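Local coordinates for protein coproheme decarboxylase (Thermus thermophilus, PDB 1VDH) that catalyses the hydrogen peroxide-dependent decarboxylation of Fe-coproporphyrin III to heme b, the last step of coproporphyrin-dependent heme biosynthesis, and assembles as a homopentamer, at residues 5-10 / 160-165; 18-23 / 88-93; 111-116 / 189-194; 181-186 / 202-207. All blocks are in the same frame, centred on the assembly; numbering follows the deposited sequence.

Contact 1: residues 5-10 / 160-165; sequences VPEPTH and LPAKER
Glu7 on the N-terminal arm and Arg165 in the first turn of helix 162-177 tie the arm to the helix start by binding backbone groups. OE1 of Glu7 accepts from Ala162 N at 2.9 Å in a nearly straight bond (173°) from above the carboxylate plane. The same oxygen takes a bond from water 1, which accepts from Lys163 N, serving two successive helix amides. Near the N-cap, Pro161, the negative carboxylate would probably interact favourably with the positive end of the helix dipole. The arm runs on into strand 10-24 of the chlorite dismutase family's dimeric alpha+beta barrel. Bent at chi3 (-95°), Arg165 brings NE and NH2 side-on to Leu160 O, at 3.3 and 3.2 Å. Arg165 NH2 also donates to Glu7 O at 2.8 Å, the oxygen near the guanidinium plane, the nitrogen above the carbonyl plane; Ala162 CA lies over one face, toward the rim. NH1 binds Gln117 OE1, which also pairs with Thr9 OG1. An alanine in place of Arg165 would probably loosen the arm, with Leu160 O losing both guanidinium donors, Glu7 O its strong one and Gln117 its NH1 partner. Phe219 of a second subunit packs on Arg165 and Thr9.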
# COMPACT_ATOMS: atom_id res chain seq x y z
N VAL A 5 5.54 -35.98 -3.44
CA VAL A 5 5.97 -36.14 -4.83
C VAL A 5 5.22 -35.12 -5.67
O VAL A 5 3.99 -35.19 -5.80
CB VAL A 5 5.65 -37.57 -5.35
CG1 VAL A 5 6.07 -37.70 -6.81
CG2 VAL A 5 6.37 -38.61 -4.49
N PRO A 6 5.94 -34.15 -6.25
CA PRO A 6 5.30 -33.13 -7.08
C PRO A 6 4.80 -33.67 -8.42
O PRO A 6 5.44 -34.52 -9.04
CB PRO A 6 6.42 -32.11 -7.28
CG PRO A 6 7.64 -32.98 -7.33
CD PRO A 6 7.39 -33.92 -6.17
N GLU A 7 3.64 -33.19 -8.82
CA GLU A 7 3.02 -33.58 -10.08
C GLU A 7 2.65 -32.26 -10.75
O GLU A 7 1.48 -31.90 -10.84
CB GLU A 7 1.77 -34.40 -9.83
CG GLU A 7 2.00 -35.69 -9.06
CD GLU A 7 0.71 -36.42 -8.78
OE1 GLU A 7 -0.05 -35.97 -7.90
OE2 GLU A 7 0.44 -37.44 -9.45
N PRO A 8 3.66 -31.51 -11.22
CA PRO A 8 3.44 -30.22 -11.87
C PRO A 8 2.48 -30.23 -13.04
O PRO A 8 2.46 -31.16 -13.85
CB PRO A 8 4.85 -29.79 -12.27
CG PRO A 8 5.57 -31.09 -12.47
CD PRO A 8 5.09 -31.89 -11.29
N THR A 9 1.66 -29.19 -13.10
CA THR A 9 0.68 -29.02 -14.16
C THR A 9 1.40 -28.85 -15.50
O THR A 9 2.41 -28.14 -15.58
CB THR A 9 -0.18 -27.77 -13.89
OG1 THR A 9 -0.78 -27.88 -12.60
CG2 THR A 9 -1.26 -27.60 -14.96
N HIS A 10 0.90 -29.53 -16.53
CA HIS A 10 1.48 -29.44 -17.88
C HIS A 10 0.96 -28.17 -18.53
O HIS A 10 -0.21 -27.82 -18.38
CB HIS A 10 1.04 -30.63 -18.74
CG HIS A 10 1.32 -31.97 -18.13
ND1 HIS A 10 2.57 -32.55 -18.14
CD2 HIS A 10 0.51 -32.85 -17.50
CE1 HIS A 10 2.52 -33.72 -17.54
NE2 HIS A 10 1.27 -33.93 -17.14
N LEU A 160 -1.69 -30.10 -3.51
CA LEU A 160 -2.70 -31.09 -3.88
C LEU A 160 -2.20 -32.09 -4.92
O LEU A 160 -1.27 -31.80 -5.68
CB LEU A 160 -3.93 -30.40 -4.47
CG LEU A 160 -4.83 -29.53 -3.59
CD1 LEU A 160 -5.87 -28.87 -4.48
CD2 LEU A 160 -5.49 -30.39 -2.52
N PRO A 161 -2.78 -33.30 -4.92
CA PRO A 161 -2.40 -34.33 -5.90
C PRO A 161 -2.95 -33.85 -7.24
O PRO A 161 -3.96 -33.15 -7.28
CB PRO A 161 -3.17 -35.56 -5.42
CG PRO A 161 -3.30 -35.34 -3.95
CD PRO A 161 -3.65 -33.88 -3.88
N ALA A 162 -2.30 -34.23 -8.34
CA ALA A 162 -2.76 -33.83 -9.67
C ALA A 162 -4.20 -34.27 -9.93
O ALA A 162 -4.97 -33.55 -10.56
CB ALA A 162 -1.83 -34.39 -10.74
N LYS A 163 -4.56 -35.43 -9.39
CA LYS A 163 -5.91 -35.97 -9.55
C LYS A 163 -6.98 -35.05 -8.96
O LYS A 163 -8.04 -34.87 -9.56
CB LYS A 163 -6.00 -37.36 -8.93
CG LYS A 163 -7.30 -38.09 -9.22
CD LYS A 163 -7.34 -39.46 -8.55
CE LYS A 163 -8.63 -40.20 -8.88
NZ LYS A 163 -8.75 -40.52 -10.33
N GLU A 164 -6.71 -34.48 -7.79
CA GLU A 164 -7.67 -33.58 -7.15
C GLU A 164 -7.75 -32.26 -7.91
O GLU A 164 -8.83 -31.70 -8.09
CB GLU A 164 -7.31 -33.34 -5.68
CG GLU A 164 -8.22 -32.33 -4.95
CD GLU A 164 -9.69 -32.75 -4.87
OE1 GLU A 164 -9.99 -33.95 -5.01
OE2 GLU A 164 -10.55 -31.86 -4.66
N ARG A 165 -6.60 -31.75 -8.36
CA ARG A 165 -6.58 -30.51 -9.12
C ARG A 165 -7.38 -30.68 -10.41
O ARG A 165 -8.10 -29.77 -10.83
CB ARG A 165 -5.15 -30.07 -9.42
CG ARG A 165 -4.46 -29.42 -8.22
CD ARG A 165 -3.08 -28.90 -8.56
NE ARG A 165 -2.03 -29.86 -8.23
CZ ARG A 165 -1.26 -30.46 -9.13
NH1 ARG A 165 -1.42 -30.20 -10.43
NH2 ARG A 165 -0.32 -31.31 -8.74
O HOH W 1 -2.56 -37.41 -8.70

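Contact 2: residues 18-23 / 88-93; sequences LHDFRL and EAEARL
Ionic pairing within strand 18-23 presents a guanidinium-carboxylate pair to helix 88-93. Arg22 grips Asp20 side-on: NE donates to OD1 at 2.8 Å, from above the carboxylate plane, and NH2 donates to the syn lone pair of OD2 at 2.9 Å. The second bond is the flatter, with OD2 only 5° out of the guanidinium plane. A bend at chi2 (-132°) swings the Arg22 chain back to its neighbour on the same side of the strand. Between strand and helix the contacts are van der Waals. Leu93 reaches tip to tip with Arg22, and its CD2 rests over one face of the guanidinium, 4.0 Å from NH2 and 3.8 Å from Asp20 OD2. Leu18 crosses Glu90 at about a right angle, with CD2 3.8 Å from Glu90 CB and 3.7 Å from OE1. The two segments run almost parallel (16°), their axes 10.4 Å apart, as where a helix covers one face of the sheet in a dimeric alpha+beta barrel; His19 and Phe21 take the opposite face, stacked on Phe144 and Phe233. Polar partners outside the two segments meet the buried charges. The Glu90 carboxylate forms a salt bridge with Arg104 and accepts from Gly69 N of a second subunit, which probably eases the repulsion from the nearby Asp20 carboxylate. Arg22 NH2 also binds Ser94 OG.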
# COMPACT_ATOMS: atom_id res chain seq x y z
N LEU A 18 0.88 -8.27 -23.37
CA LEU A 18 1.17 -7.08 -22.59
C LEU A 18 -0.09 -6.24 -22.40
O LEU A 18 -0.74 -5.85 -23.38
CB LEU A 18 2.26 -6.22 -23.23
CG LEU A 18 2.51 -4.88 -22.52
CD1 LEU A 18 3.07 -5.12 -21.12
CD2 LEU A 18 3.46 -4.01 -23.33
N HIS A 19 -0.45 -6.02 -21.15
CA HIS A 19 -1.58 -5.15 -20.82
C HIS A 19 -0.91 -3.85 -20.42
O HIS A 19 -0.10 -3.82 -19.50
CB HIS A 19 -2.39 -5.69 -19.64
CG HIS A 19 -3.34 -6.78 -20.01
ND1 HIS A 19 -2.93 -8.08 -20.20
CD2 HIS A 19 -4.67 -6.76 -20.22
CE1 HIS A 19 -3.98 -8.82 -20.50
NE2 HIS A 19 -5.05 -8.04 -20.52
N ASP A 20 -1.24 -2.78 -21.13
CA ASP A 20 -0.65 -1.48 -20.85
C ASP A 20 -1.77 -0.51 -20.52
O ASP A 20 -2.46 -0.01 -21.42
CB ASP A 20 0.14 -1.01 -22.09
CG ASP A 20 0.94 0.28 -21.85
OD1 ASP A 20 0.68 1.01 -20.87
OD2 ASP A 20 1.82 0.56 -22.68
N PHE A 21 -1.98 -0.28 -19.23
CA PHE A 21 -3.01 0.63 -18.74
C PHE A 21 -2.43 2.01 -18.49
O PHE A 21 -1.42 2.16 -17.79
CB PHE A 21 -3.62 0.12 -17.42
CG PHE A 21 -4.43 -1.13 -17.57
CD1 PHE A 21 -5.77 -1.07 -17.93
CD2 PHE A 21 -3.86 -2.37 -17.30
CE1 PHE A 21 -6.54 -2.22 -18.01
CE2 PHE A 21 -4.62 -3.54 -17.38
CZ PHE A 21 -5.96 -3.46 -17.74
N ARG A 22 -3.11 3.04 -19.00
CA ARG A 22 -2.65 4.41 -18.82
C ARG A 22 -3.80 5.33 -18.46
O ARG A 22 -4.97 5.04 -18.75
CB ARG A 22 -1.96 4.91 -20.09
CG ARG A 22 -0.92 3.96 -20.63
CD ARG A 22 0.38 4.64 -20.95
NE ARG A 22 1.32 3.69 -21.52
CZ ARG A 22 2.54 3.99 -21.95
NH1 ARG A 22 2.99 5.24 -21.88
NH2 ARG A 22 3.30 3.04 -22.47
N LEU A 23 -3.46 6.43 -17.79
CA LEU A 23 -4.43 7.44 -17.40
C LEU A 23 -4.23 8.65 -18.29
O LEU A 23 -3.10 9.03 -18.60
CB LEU A 23 -4.23 7.85 -15.94
CG LEU A 23 -4.73 6.88 -14.87
CD1 LEU A 23 -4.16 7.29 -13.52
CD2 LEU A 23 -6.27 6.87 -14.84
N GLU A 88 8.98 -3.37 -27.89
CA GLU A 88 9.00 -2.42 -29.00
C GLU A 88 7.70 -1.62 -29.06
O GLU A 88 7.73 -0.39 -29.14
CB GLU A 88 9.22 -3.15 -30.32
CG GLU A 88 9.27 -2.25 -31.54
CD GLU A 88 9.24 -3.03 -32.85
OE1 GLU A 88 8.52 -2.61 -33.78
OE2 GLU A 88 9.94 -4.07 -32.94
N ALA A 89 6.56 -2.31 -29.01
CA ALA A 89 5.25 -1.65 -29.05
C ALA A 89 5.08 -0.72 -27.86
O ALA A 89 4.55 0.40 -27.99
CB ALA A 89 4.14 -2.71 -29.07
N GLU A 90 5.55 -1.18 -26.71
CA GLU A 90 5.49 -0.44 -25.46
C GLU A 90 6.35 0.82 -25.50
O GLU A 90 5.92 1.89 -25.07
CB GLU A 90 5.95 -1.37 -24.34
CG GLU A 90 6.05 -0.75 -22.98
CD GLU A 90 6.49 -1.76 -21.94
OE1 GLU A 90 5.68 -2.05 -21.04
OE2 GLU A 90 7.62 -2.27 -22.04
N ALA A 91 7.57 0.69 -26.02
CA ALA A 91 8.49 1.82 -26.11
C ALA A 91 7.97 2.83 -27.14
O ALA A 91 8.02 4.04 -26.91
CB ALA A 91 9.89 1.34 -26.49
N ARG A 92 7.47 2.33 -28.27
CA ARG A 92 6.94 3.19 -29.33
C ARG A 92 5.78 4.04 -28.82
O ARG A 92 5.69 5.23 -29.14
CB ARG A 92 6.49 2.35 -30.52
CG ARG A 92 7.63 1.83 -31.40
CD ARG A 92 8.34 2.97 -32.11
NE ARG A 92 7.45 3.73 -32.99
CZ ARG A 92 7.04 3.31 -34.19
NH1 ARG A 92 7.43 2.13 -34.66
NH2 ARG A 92 6.24 4.07 -34.92
N LEU A 93 4.89 3.44 -28.04
CA LEU A 93 3.75 4.18 -27.49
C LEU A 93 4.25 5.24 -26.51
O LEU A 93 3.83 6.40 -26.57
CB LEU A 93 2.77 3.23 -26.79
CG LEU A 93 1.54 3.86 -26.13
CD1 LEU A 93 0.72 4.66 -27.15
CD2 LEU A 93 0.69 2.77 -25.50

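Contact 3: residues 111-116 / 189-194; sequences VVELGS and GAQGLD
Val111 and Gly189 form an antiparallel hydrogen-bonded pair: Gly189 N donates to Val111 O at 2.7 Å, and Val111 N returns a bond to Gly189 O at 2.9 Å. Two residues further along strand 111-116, the side chain of Glu113 leaves the backbone with CB 3.8 Å from Gly189 N. CG stands anti to the backbone N (chi1 -177°), and the extended chain carries the carboxylate past the glycine to Gln191. At the tip, Glu113 OE1 offers its syn lone pair to Gln191 NE2, 2.9 Å away, in a straight bond (162°) that lies close to the amide plane; carboxylate and amide are turned 30° against each other. OE1 also makes a salt bridge with Lys211 of a second subunit, and OE2 accepts from Trp198 NE1, so both buried oxygens have partners. Gly189 has no side chain, and a CB there would collide with Glu113 OE1. Beyond the pair, Leu193 brings CD1 to within 3.6 Å of Val111 CG2. Ala190 O accepts from both Leu193 N and Asp194 N as the chain turns back. Here strand 184-189 of the dimeric alpha+beta barrel ends against strand 102-116 and enters a beta-hairpin loop at a subunit interface of the homopentamer.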
# COMPACT_ATOMS: atom_id res chain seq x y z
N VAL A 111 2.12 -14.76 -20.69
CA VAL A 111 2.19 -15.59 -21.89
C VAL A 111 0.96 -16.50 -21.96
O VAL A 111 0.66 -17.20 -20.99
CB VAL A 111 3.47 -16.48 -21.89
CG1 VAL A 111 3.50 -17.37 -23.12
CG2 VAL A 111 4.73 -15.61 -21.84
N VAL A 112 0.25 -16.47 -23.09
CA VAL A 112 -0.94 -17.31 -23.27
C VAL A 112 -0.59 -18.73 -22.86
O VAL A 112 0.39 -19.31 -23.34
CB VAL A 112 -1.45 -17.26 -24.74
CG1 VAL A 112 -2.58 -18.28 -24.94
CG2 VAL A 112 -1.97 -15.86 -25.06
N GLU A 113 -1.38 -19.26 -21.93
CA GLU A 113 -1.13 -20.59 -21.39
C GLU A 113 -2.32 -21.53 -21.44
O GLU A 113 -3.44 -21.15 -21.11
CB GLU A 113 -0.68 -20.43 -19.93
CG GLU A 113 -0.30 -21.72 -19.23
CD GLU A 113 -0.26 -21.55 -17.73
OE1 GLU A 113 0.76 -21.05 -17.20
OE2 GLU A 113 -1.26 -21.91 -17.07
N LEU A 114 -2.07 -22.76 -21.90
CA LEU A 114 -3.09 -23.79 -21.96
C LEU A 114 -2.60 -24.87 -21.01
O LEU A 114 -1.51 -25.42 -21.18
CB LEU A 114 -3.22 -24.34 -23.39
CG LEU A 114 -3.48 -23.31 -24.50
CD1 LEU A 114 -3.75 -24.04 -25.81
CD2 LEU A 114 -4.66 -22.43 -24.13
N GLY A 115 -3.37 -25.13 -19.96
CA GLY A 115 -2.95 -26.13 -18.99
C GLY A 115 -3.79 -27.38 -18.87
O GLY A 115 -4.96 -27.41 -19.25
N SER A 116 -3.16 -28.42 -18.34
CA SER A 116 -3.79 -29.72 -18.12
C SER A 116 -3.17 -30.30 -16.86
O SER A 116 -1.95 -30.39 -16.76
CB SER A 116 -3.54 -30.65 -19.30
OG SER A 116 -4.20 -31.88 -19.10
N GLY A 189 -0.20 -17.00 -18.44
CA GLY A 189 0.58 -17.23 -17.24
C GLY A 189 1.70 -16.22 -17.07
O GLY A 189 2.38 -15.88 -18.04
N ALA A 190 1.87 -15.73 -15.85
CA ALA A 190 2.91 -14.75 -15.55
C ALA A 190 3.75 -15.21 -14.36
O ALA A 190 4.43 -14.40 -13.72
CB ALA A 190 2.27 -13.40 -15.25
N GLN A 191 3.74 -16.51 -14.11
CA GLN A 191 4.48 -17.10 -12.99
C GLN A 191 5.81 -16.44 -12.61
O GLN A 191 5.91 -15.80 -11.55
CB GLN A 191 4.61 -18.61 -13.18
CG GLN A 191 3.25 -19.33 -13.09
CD GLN A 191 2.54 -19.53 -14.44
OE1 GLN A 191 2.84 -18.85 -15.43
NE2 GLN A 191 1.61 -20.47 -14.48
N GLY A 192 6.81 -16.53 -13.48
CA GLY A 192 8.08 -15.88 -13.18
C GLY A 192 8.26 -14.66 -14.07
O GLY A 192 9.39 -14.24 -14.35
N LEU A 193 7.15 -14.04 -14.45
CA LEU A 193 7.16 -12.88 -15.34
C LEU A 193 6.58 -11.60 -14.77
O LEU A 193 6.94 -10.51 -15.21
CB LEU A 193 6.44 -13.24 -16.65
CG LEU A 193 6.89 -14.54 -17.31
CD1 LEU A 193 6.07 -14.77 -18.58
CD2 LEU A 193 8.38 -14.48 -17.63
N ASP A 194 5.63 -11.72 -13.85
CA ASP A 194 5.02 -10.55 -13.24
C ASP A 194 4.55 -10.86 -11.81
O ASP A 194 4.81 -11.95 -11.30
CB ASP A 194 3.87 -10.02 -14.12
CG ASP A 194 3.75 -8.49 -14.07
OD1 ASP A 194 3.50 -7.87 -15.12
OD2 ASP A 194 3.89 -7.91 -12.97

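Contact 4: residues 181-186 / 202-207; sequences GEVMQV and LFSEDP
Strands 184-186 and 202-204 run antiparallel, their axes 4.8 Å apart at closest, with Met184 and Phe203 as the hydrogen-bonded pair: Met184 N to Phe203 O and Phe203 N to Met184 O are both 2.9 Å, each donor lying in the carbonyl plane. Gln185 and Leu202 follow as a non-hydrogen-bonded pair. On one face Met184 CB and Phe203 CB meet at 4.0 Å. Val186 sets CG2 against the edge of the Phe203 ring, 3.8 Å from CE2. On the other face Gln185, with CG anti to the backbone N (chi1 180°), lies side by side with Leu202, whose CD2 comes 3.9 Å from Gln185 CG. Val183 adds to this contact, its CG1 crossing obliquely near Leu202 CB.

Past the paired strands, side-chain and water bonds take over. OG of Ser204, anti to its backbone N, donates to Glu182 O at 2.8 Å from above the carbonyl plane and accepts a weak bond from Asp206 N. Water 2 also donates to Glu182 O and to Glu182 OE2, and accepts from Glu205 N. An alanine in place of Ser204 would probably weaken this junction, since Glu182 O would lose its direct donor and Asp206 N its weak acceptor. Asp206 in turn caps helix 207-217 through Val208 N. Gln185 is predicted to bind Fe-coproporphyrin III, and Leu202 packs on the predicted active-site residue Tyr145; packing of Leu202 along the aliphatic part of Gln185 probably helps keep that chain extended near the porphyrin site, where the predicted axial ligand His172 has its side chain about 5 Å away.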
# COMPACT_ATOMS: atom_id res chain seq x y z
N GLY A 181 -21.31 -19.15 -24.99
CA GLY A 181 -21.98 -18.39 -26.03
C GLY A 181 -21.87 -16.89 -25.92
O GLY A 181 -22.00 -16.19 -26.93
N GLU A 182 -21.62 -16.38 -24.72
CA GLU A 182 -21.53 -14.94 -24.49
C GLU A 182 -20.18 -14.44 -24.00
O GLU A 182 -19.90 -13.24 -24.08
CB GLU A 182 -22.61 -14.50 -23.50
CG GLU A 182 -24.05 -14.70 -23.97
CD GLU A 182 -24.45 -13.81 -25.13
OE1 GLU A 182 -25.42 -14.15 -25.84
OE2 GLU A 182 -23.81 -12.76 -25.34
N VAL A 183 -19.34 -15.33 -23.49
CA VAL A 183 -18.05 -14.93 -22.96
C VAL A 183 -16.88 -15.73 -23.51
O VAL A 183 -16.89 -16.96 -23.48
CB VAL A 183 -18.02 -15.04 -21.40
CG1 VAL A 183 -16.72 -14.47 -20.85
CG2 VAL A 183 -19.21 -14.31 -20.78
N MET A 184 -15.88 -15.01 -24.03
CA MET A 184 -14.65 -15.61 -24.56
C MET A 184 -13.63 -15.45 -23.44
O MET A 184 -13.63 -14.43 -22.75
CB MET A 184 -14.15 -14.84 -25.79
CG MET A 184 -15.08 -14.89 -26.98
SD MET A 184 -14.54 -13.75 -28.26
CE MET A 184 -12.82 -14.32 -28.48
N GLN A 185 -12.73 -16.42 -23.29
CA GLN A 185 -11.73 -16.36 -22.23
C GLN A 185 -10.31 -16.64 -22.71
O GLN A 185 -10.08 -17.59 -23.45
CB GLN A 185 -12.09 -17.35 -21.12
CG GLN A 185 -11.10 -17.37 -19.96
CD GLN A 185 -11.44 -18.44 -18.93
OE1 GLN A 185 -11.22 -19.63 -19.16
NE2 GLN A 185 -11.96 -18.02 -17.78
N VAL A 186 -9.38 -15.79 -22.28
CA VAL A 186 -7.97 -15.97 -22.61
C VAL A 186 -7.21 -15.98 -21.31
O VAL A 186 -7.23 -15.00 -20.56
CB VAL A 186 -7.41 -14.85 -23.52
CG1 VAL A 186 -5.90 -15.05 -23.72
CG2 VAL A 186 -8.11 -14.87 -24.87
N LEU A 202 -11.48 -11.60 -20.23
CA LEU A 202 -12.82 -12.06 -20.60
C LEU A 202 -13.33 -11.06 -21.63
O LEU A 202 -13.11 -9.86 -21.49
CB LEU A 202 -13.75 -12.09 -19.38
CG LEU A 202 -13.33 -12.90 -18.15
CD1 LEU A 202 -14.42 -12.84 -17.08
CD2 LEU A 202 -13.05 -14.35 -18.54
N PHE A 203 -13.99 -11.56 -22.67
CA PHE A 203 -14.54 -10.70 -23.72
C PHE A 203 -16.02 -11.01 -23.88
O PHE A 203 -16.41 -12.18 -23.93
CB PHE A 203 -13.81 -10.95 -25.04
CG PHE A 203 -12.33 -10.72 -24.98
CD1 PHE A 203 -11.81 -9.43 -24.99
CD2 PHE A 203 -11.45 -11.79 -24.91
CE1 PHE A 203 -10.43 -9.21 -24.95
CE2 PHE A 203 -10.07 -11.58 -24.87
CZ PHE A 203 -9.56 -10.29 -24.89
N SER A 204 -16.83 -9.96 -23.98
CA SER A 204 -18.28 -10.13 -24.11
C SER A 204 -18.91 -8.86 -24.64
O SER A 204 -18.32 -7.78 -24.56
CB SER A 204 -18.90 -10.45 -22.74
OG SER A 204 -20.29 -10.74 -22.85
N GLU A 205 -20.13 -8.98 -25.18
CA GLU A 205 -20.85 -7.82 -25.70
C GLU A 205 -21.62 -7.11 -24.60
O GLU A 205 -22.20 -6.05 -24.81
CB GLU A 205 -21.81 -8.23 -26.82
CG GLU A 205 -21.14 -8.84 -28.04
CD GLU A 205 -20.15 -7.89 -28.72
OE1 GLU A 205 -20.51 -6.72 -28.98
OE2 GLU A 205 -19.02 -8.32 -29.02
N ASP A 206 -21.63 -7.72 -23.41
CA ASP A 206 -22.34 -7.16 -22.26
C ASP A 206 -21.48 -7.36 -21.02
O ASP A 206 -21.20 -8.49 -20.63
CB ASP A 206 -23.69 -7.89 -22.09
CG ASP A 206 -24.58 -7.27 -21.02
OD1 ASP A 206 -24.13 -6.39 -20.24
OD2 ASP A 206 -25.77 -7.67 -20.94
N PRO A 207 -21.07 -6.25 -20.37
CA PRO A 207 -20.23 -6.33 -19.17
C PRO A 207 -20.91 -7.09 -18.03
O PRO A 207 -20.23 -7.64 -17.16
CB PRO A 207 -19.97 -4.86 -18.83
CG PRO A 207 -21.15 -4.15 -19.40
CD PRO A 207 -21.36 -4.85 -20.71
O HOH W 2 -21.29 -11.67 -25.92

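Overall arrangement
Contacts 1, 2 and 3 all touch the second subunit; 2 and 3 are wholly buried, contact 4 only partly, and contact 1 mixes buried residues with the exposed Glu7 and Pro161. Contacts 2, 3 and 4 all reach one antiparallel sheet: contact 2 lays a helix on it by van der Waals contacts, against a strand that carries its own ion pair, while contacts 3 and 4 join its strands by backbone bonds and share strand 184-189. Contact 1, its centre about 36 Å from that of contact 2, relies on charged side chains binding backbone groups outside the sheet. It adjoins contact 3 where His10 N lies 3.0 Å from Ser116 O, and Val112 packs on Val186 between contacts 3 and 4.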